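Local coordinates for putative uncharacterized protein (Bacillus anthracis, PDB 3LNO), which is of unknown function but belongs to a family linked to iron-sulfur cluster assembly, in which it may take part, at residues 8-20 with 66-78. Numbering follows the deposited sequence.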
loop_
_atom_site.group_PDB
_atom_site.type_symbol
_atom_site.label_atom_id
_atom_site.label_comp_id
_atom_site.label_asym_id
_atom_site.label_seq_id
_atom_site.Cartn_x
_atom_site.Cartn_y
_atom_site.Cartn_z
ATOM N N ALA A 8 14.808 -3.943 5.549
ATOM C CA ALA A 8 14.073 -5.095 6.028
ATOM C C ALA A 8 12.761 -4.631 6.681
ATOM O O ALA A 8 11.739 -5.302 6.579
ATOM C CB ALA A 8 14.927 -5.932 7.007
ATOM N N PHE A 9 12.789 -3.464 7.325
ATOM C CA PHE A 9 11.581 -2.925 7.945
ATOM C C PHE A 9 10.586 -2.523 6.859
ATOM O O PHE A 9 9.391 -2.761 6.974
ATOM C CB PHE A 9 11.906 -1.739 8.871
ATOM C CG PHE A 9 10.725 -1.274 9.698
ATOM C CD1 PHE A 9 9.978 -2.189 10.429
ATOM C CD2 PHE A 9 10.366 0.074 9.740
ATOM C CE1 PHE A 9 8.888 -1.776 11.192
ATOM C CE2 PHE A 9 9.291 0.497 10.504
ATOM C CZ PHE A 9 8.536 -0.437 11.231
ATOM N N GLU A 10 11.097 -1.905 5.804
ATOM C CA GLU A 10 10.281 -1.500 4.673
ATOM C C GLU A 10 9.611 -2.697 4.047
ATOM O O GLU A 10 8.453 -2.638 3.640
ATOM C CB GLU A 10 11.149 -0.768 3.636
ATOM C CG GLU A 10 11.670 0.529 4.214
ATOM C CD GLU A 10 12.812 1.119 3.414
ATOM O OE1 GLU A 10 13.402 0.416 2.554
ATOM O OE2 GLU A 10 13.142 2.286 3.693
ATOM N N ASN A 11 10.355 -3.789 3.971
ATOM C CA ASN A 11 9.809 -4.975 3.357
ATOM C C ASN A 11 8.679 -5.519 4.251
ATOM O O ASN A 11 7.615 -5.918 3.775
ATOM C CB ASN A 11 10.924 -6.003 3.169
ATOM C CG ASN A 11 10.444 -7.235 2.468
ATOM O OD1 ASN A 11 9.946 -7.164 1.352
ATOM N ND2 ASN A 11 10.557 -8.378 3.134
ATOM N N LYS A 12 8.916 -5.532 5.555
ATOM C CA LYS A 12 7.893 -5.994 6.492
ATOM C C LYS A 12 6.640 -5.120 6.406
ATOM O O LYS A 12 5.515 -5.617 6.354
ATOM C CB LYS A 12 8.450 -5.972 7.916
ATOM C CG LYS A 12 7.424 -6.386 8.966
ATOM C CD LYS A 12 8.022 -6.265 10.357
ATOM C CE LYS A 12 7.291 -7.166 11.355
ATOM N NZ LYS A 12 7.805 -6.988 12.760
ATOM N N LEU A 13 6.824 -3.807 6.352
ATOM C CA LEU A 13 5.676 -2.920 6.221
ATOM C C LEU A 13 4.912 -3.214 4.943
ATOM O O LEU A 13 3.679 -3.220 4.934
ATOM C CB LEU A 13 6.095 -1.449 6.248
ATOM C CG LEU A 13 6.654 -0.864 7.550
ATOM C CD1 LEU A 13 7.131 0.566 7.294
ATOM C CD2 LEU A 13 5.603 -0.851 8.620
ATOM N N TYR A 14 5.632 -3.431 3.848
ATOM C CA TYR A 14 4.963 -3.614 2.552
ATOM C C TYR A 14 4.130 -4.899 2.551
ATOM O O TYR A 14 3.006 -4.918 2.057
ATOM C CB TYR A 14 6.010 -3.631 1.424
ATOM C CG TYR A 14 5.491 -3.782 0.015
ATOM C CD1 TYR A 14 5.167 -2.667 -0.750
ATOM C CD2 TYR A 14 5.346 -5.050 -0.567
ATOM C CE1 TYR A 14 4.709 -2.790 -2.039
ATOM C CE2 TYR A 14 4.858 -5.189 -1.861
ATOM C CZ TYR A 14 4.568 -4.060 -2.594
ATOM O OH TYR A 14 4.113 -4.195 -3.879
ATOM N N ALA A 15 4.680 -5.960 3.127
ATOM C CA ALA A 15 3.976 -7.247 3.194
ATOM C C ALA A 15 2.690 -7.106 4.004
ATOM O O ALA A 15 1.668 -7.714 3.694
ATOM C CB ALA A 15 4.902 -8.381 3.831
ATOM N N ASN A 16 2.723 -6.289 5.042
ATOM C CA ASN A 16 1.519 -6.145 5.858
ATOM C C ASN A 16 0.403 -5.361 5.152
ATOM O O ASN A 16 -0.764 -5.451 5.529
ATOM C CB ASN A 16 1.861 -5.541 7.218
ATOM C CG ASN A 16 2.316 -6.596 8.193
ATOM O OD1 ASN A 16 1.497 -7.192 8.898
ATOM N ND2 ASN A 16 3.628 -6.860 8.220
ATOM N N LEU A 17 0.766 -4.600 4.118
ATOM C CA LEU A 17 -0.217 -3.847 3.338
ATOM C C LEU A 17 -1.105 -4.787 2.503
ATOM O O LEU A 17 -2.115 -4.367 1.928
ATOM C CB LEU A 17 0.493 -2.822 2.455
ATOM C CG LEU A 17 1.141 -1.646 3.209
ATOM C CD1 LEU A 17 1.836 -0.722 2.210
ATOM C CD2 LEU A 17 0.051 -0.856 3.994
ATOM N N GLU A 18 -0.763 -6.068 2.462
ATOM C CA GLU A 18 -1.670 -7.036 1.824
ATOM C C GLU A 18 -2.966 -7.206 2.579
ATOM O O GLU A 18 -3.901 -7.816 2.061
ATOM C CB GLU A 18 -1.036 -8.413 1.681
ATOM C CG GLU A 18 0.069 -8.425 0.672
ATOM C CD GLU A 18 0.706 -9.777 0.546
ATOM O OE1 GLU A 18 1.117 -10.358 1.580
ATOM O OE2 GLU A 18 0.790 -10.254 -0.602
ATOM N N ALA A 19 -3.030 -6.703 3.807
ATOM C CA ALA A 19 -4.270 -6.793 4.578
ATOM C C ALA A 19 -5.167 -5.600 4.334
ATOM O O ALA A 19 -6.203 -5.476 4.980
ATOM C CB ALA A 19 -3.969 -6.924 6.066
ATOM N N VAL A 20 -4.761 -4.691 3.446
ATOM C CA VAL A 20 -5.598 -3.517 3.105
ATOM C C VAL A 20 -6.261 -3.768 1.749
ATOM O O VAL A 20 -5.580 -3.895 0.727
ATOM C CB VAL A 20 -4.744 -2.219 2.997
ATOM C CG1 VAL A 20 -5.603 -1.047 2.543
ATOM C CG2 VAL A 20 -3.987 -1.910 4.325
ATOM N N ASP A 66 -7.340 2.854 6.573
ATOM C CA ASP A 66 -7.074 1.420 6.682
ATOM C C ASP A 66 -5.561 1.113 6.688
ATOM O O ASP A 66 -5.086 0.269 7.452
ATOM C CB ASP A 66 -7.764 0.679 5.552
ATOM C CG ASP A 66 -8.814 -0.272 6.052
ATOM O OD1 ASP A 66 -9.801 0.202 6.667
ATOM O OD2 ASP A 66 -8.647 -1.498 5.836
ATOM N N VAL A 67 -4.800 1.832 5.868
ATOM C CA VAL A 67 -3.348 1.725 5.911
ATOM C C VAL A 67 -2.818 2.037 7.316
ATOM O O VAL A 67 -2.045 1.266 7.884
ATOM C CB VAL A 67 -2.656 2.645 4.848
ATOM C CG1 VAL A 67 -1.183 2.742 5.113
ATOM C CG2 VAL A 67 -2.850 2.100 3.434
ATOM N N LYS A 68 -3.260 3.147 7.908
ATOM C CA LYS A 68 -2.768 3.499 9.243
ATOM C C LYS A 68 -3.177 2.492 10.307
ATOM O O LYS A 68 -2.375 2.085 11.131
ATOM C CB LYS A 68 -3.199 4.909 9.635
ATOM C CG LYS A 68 -2.667 5.958 8.664
ATOM C CD LYS A 68 -2.965 7.362 9.161
ATOM C CE LYS A 68 -2.052 8.394 8.496
ATOM N NZ LYS A 68 -2.197 9.697 9.193
ATOM N N LYS A 69 -4.422 2.068 10.282
ATOM C CA LYS A 69 -4.861 1.061 11.234
ATOM C C LYS A 69 -4.087 -0.241 11.058
ATOM O O LYS A 69 -3.626 -0.855 12.041
ATOM C CB LYS A 69 -6.354 0.800 11.061
ATOM C CG LYS A 69 -6.894 -0.275 11.998
ATOM C CD LYS A 69 -8.425 -0.206 12.154
ATOM C CE LYS A 69 -9.165 -0.789 10.943
ATOM N NZ LYS A 69 -10.641 -0.937 11.199
ATOM N N VAL A 70 -3.938 -0.689 9.815
ATOM C CA VAL A 70 -3.334 -2.005 9.618
ATOM C C VAL A 70 -1.881 -1.966 10.085
ATOM O O VAL A 70 -1.426 -2.833 10.829
ATOM C CB VAL A 70 -3.441 -2.481 8.156
ATOM C CG1 VAL A 70 -2.311 -3.493 7.828
ATOM C CG2 VAL A 70 -4.827 -3.086 7.904
ATOM N N LEU A 71 -1.147 -0.941 9.671
ATOM C CA LEU A 71 0.269 -0.915 10.016
ATOM C C LEU A 71 0.466 -0.693 11.519
ATOM O O LEU A 71 1.284 -1.375 12.136
ATOM C CB LEU A 71 1.026 0.114 9.183
ATOM C CG LEU A 71 1.049 -0.163 7.688
ATOM C CD1 LEU A 71 1.878 0.890 6.987
ATOM C CD2 LEU A 71 1.624 -1.583 7.387
ATOM N N SER A 72 -0.308 0.214 12.128
ATOM C CA SER A 72 -0.103 0.489 13.544
ATOM C C SER A 72 -0.482 -0.731 14.372
ATOM O O SER A 72 0.139 -1.034 15.393
ATOM C CB SER A 72 -0.899 1.718 14.004
ATOM O OG SER A 72 -2.299 1.525 13.822
ATOM N N THR A 73 -1.502 -1.443 13.925
ATOM C CA THR A 73 -1.937 -2.631 14.641
ATOM C C THR A 73 -1.016 -3.828 14.394
ATOM O O THR A 73 -0.613 -4.513 15.331
ATOM C CB THR A 73 -3.352 -3.011 14.226
ATOM O OG1 THR A 73 -4.210 -1.881 14.452
ATOM C CG2 THR A 73 -3.830 -4.213 15.023
ATOM N N ASN A 74 -0.670 -4.074 13.137
ATOM C CA ASN A 74 0.051 -5.300 12.792
ATOM C C ASN A 74 1.559 -5.177 12.898
ATOM O O ASN A 74 2.255 -6.169 13.088
ATOM C CB ASN A 74 -0.423 -5.832 11.425
ATOM C CG ASN A 74 -1.892 -6.283 11.462
ATOM O OD1 ASN A 74 -2.517 -6.254 12.516
ATOM N ND2 ASN A 74 -2.435 -6.706 10.327
ATOM N N VAL A 75 2.065 -3.952 12.829
ATOM C CA VAL A 75 3.503 -3.719 12.956
ATOM C C VAL A 75 3.728 -2.639 14.013
ATOM O O VAL A 75 4.123 -1.509 13.697
ATOM C CB VAL A 75 4.100 -3.277 11.612
ATOM C CG1 VAL A 75 5.615 -3.294 11.682
ATOM C CG2 VAL A 75 3.576 -4.191 10.486
ATOM N N PRO A 76 3.459 -2.986 15.286
ATOM C CA PRO A 76 3.425 -2.035 16.412
ATOM C C PRO A 76 4.719 -1.259 16.595
ATOM O O PRO A 76 4.697 -0.188 17.184
ATOM C CB PRO A 76 3.173 -2.935 17.632
ATOM C CG PRO A 76 3.610 -4.355 17.156
ATOM C CD PRO A 76 3.186 -4.370 15.713
ATOM N N GLU A 77 5.837 -1.780 16.101
ATOM C CA GLU A 77 7.091 -1.054 16.234
ATOM C C GLU A 77 7.231 0.103 15.228
ATOM O O GLU A 77 8.219 0.850 15.271
ATOM C CB GLU A 77 8.315 -1.998 16.179
ATOM C CG GLU A 77 8.669 -2.582 14.790
ATOM C CD GLU A 77 7.844 -3.817 14.424
ATOM O OE1 GLU A 77 6.682 -3.923 14.892
ATOM O OE2 GLU A 77 8.356 -4.676 13.658
ATOM N N VAL A 78 6.262 0.261 14.324
ATOM C CA VAL A 78 6.298 1.431 13.450
ATOM C C VAL A 78 5.989 2.689 14.290
ATOM O O VAL A 78 5.200 2.625 15.234
ATOM C CB VAL A 78 5.304 1.329 12.252
ATOM C CG1 VAL A 78 3.866 1.501 12.708
ATOM C CG2 VAL A 78 5.615 2.381 11.208
HETATM O O HOH W 1 -1.109 -6.725 8.054
#
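Asn-16 faces Val-75 and Asn-74 where helix 3-16 packs against helix 60-74, their local axes at 122°. Followed outward, its CB lies 4.0 Å from Leu-71 CD2, and CG rests on the CG2 methyl of Val-75. At the tip, ND2 lies 3.5 Å from that Val-75 CG2 and gives a nearly straight bond (171°) to Lys-12 O, 2.9 Å away, from above the carbonyl plane, on the face opposite the one used by Asn-16 N. OD1 lies 3.5 Å from Asn-74 CB and accepts a hydrogen bond from a water, which also donates to Asn-16 O and accepts from Asn-74 ND2. Asparagine suits this border because it can donate and accept while its CB packs like a hydrocarbon.

Deeper in, branched leucines fill the angle: Leu-17 CD2 meets Leu-71 CD2 at 3.8 Å, and Leu-13 and Leu-71 continue onto strand 46-50. Phe-9, flat enough to take Leu-13 CG over one face, turns its edge to Val-78 CA. Extended Lys-12, CG anti to the backbone N (chi1 178°), passes Val-75 with its methylenes and brings NZ to the syn lone pair of Glu-77 OE2 in a salt bridge. Buried hydrocarbon thus joins helix 3-16 to helix 60-74 and the turn after it, with polar bonds bordering it.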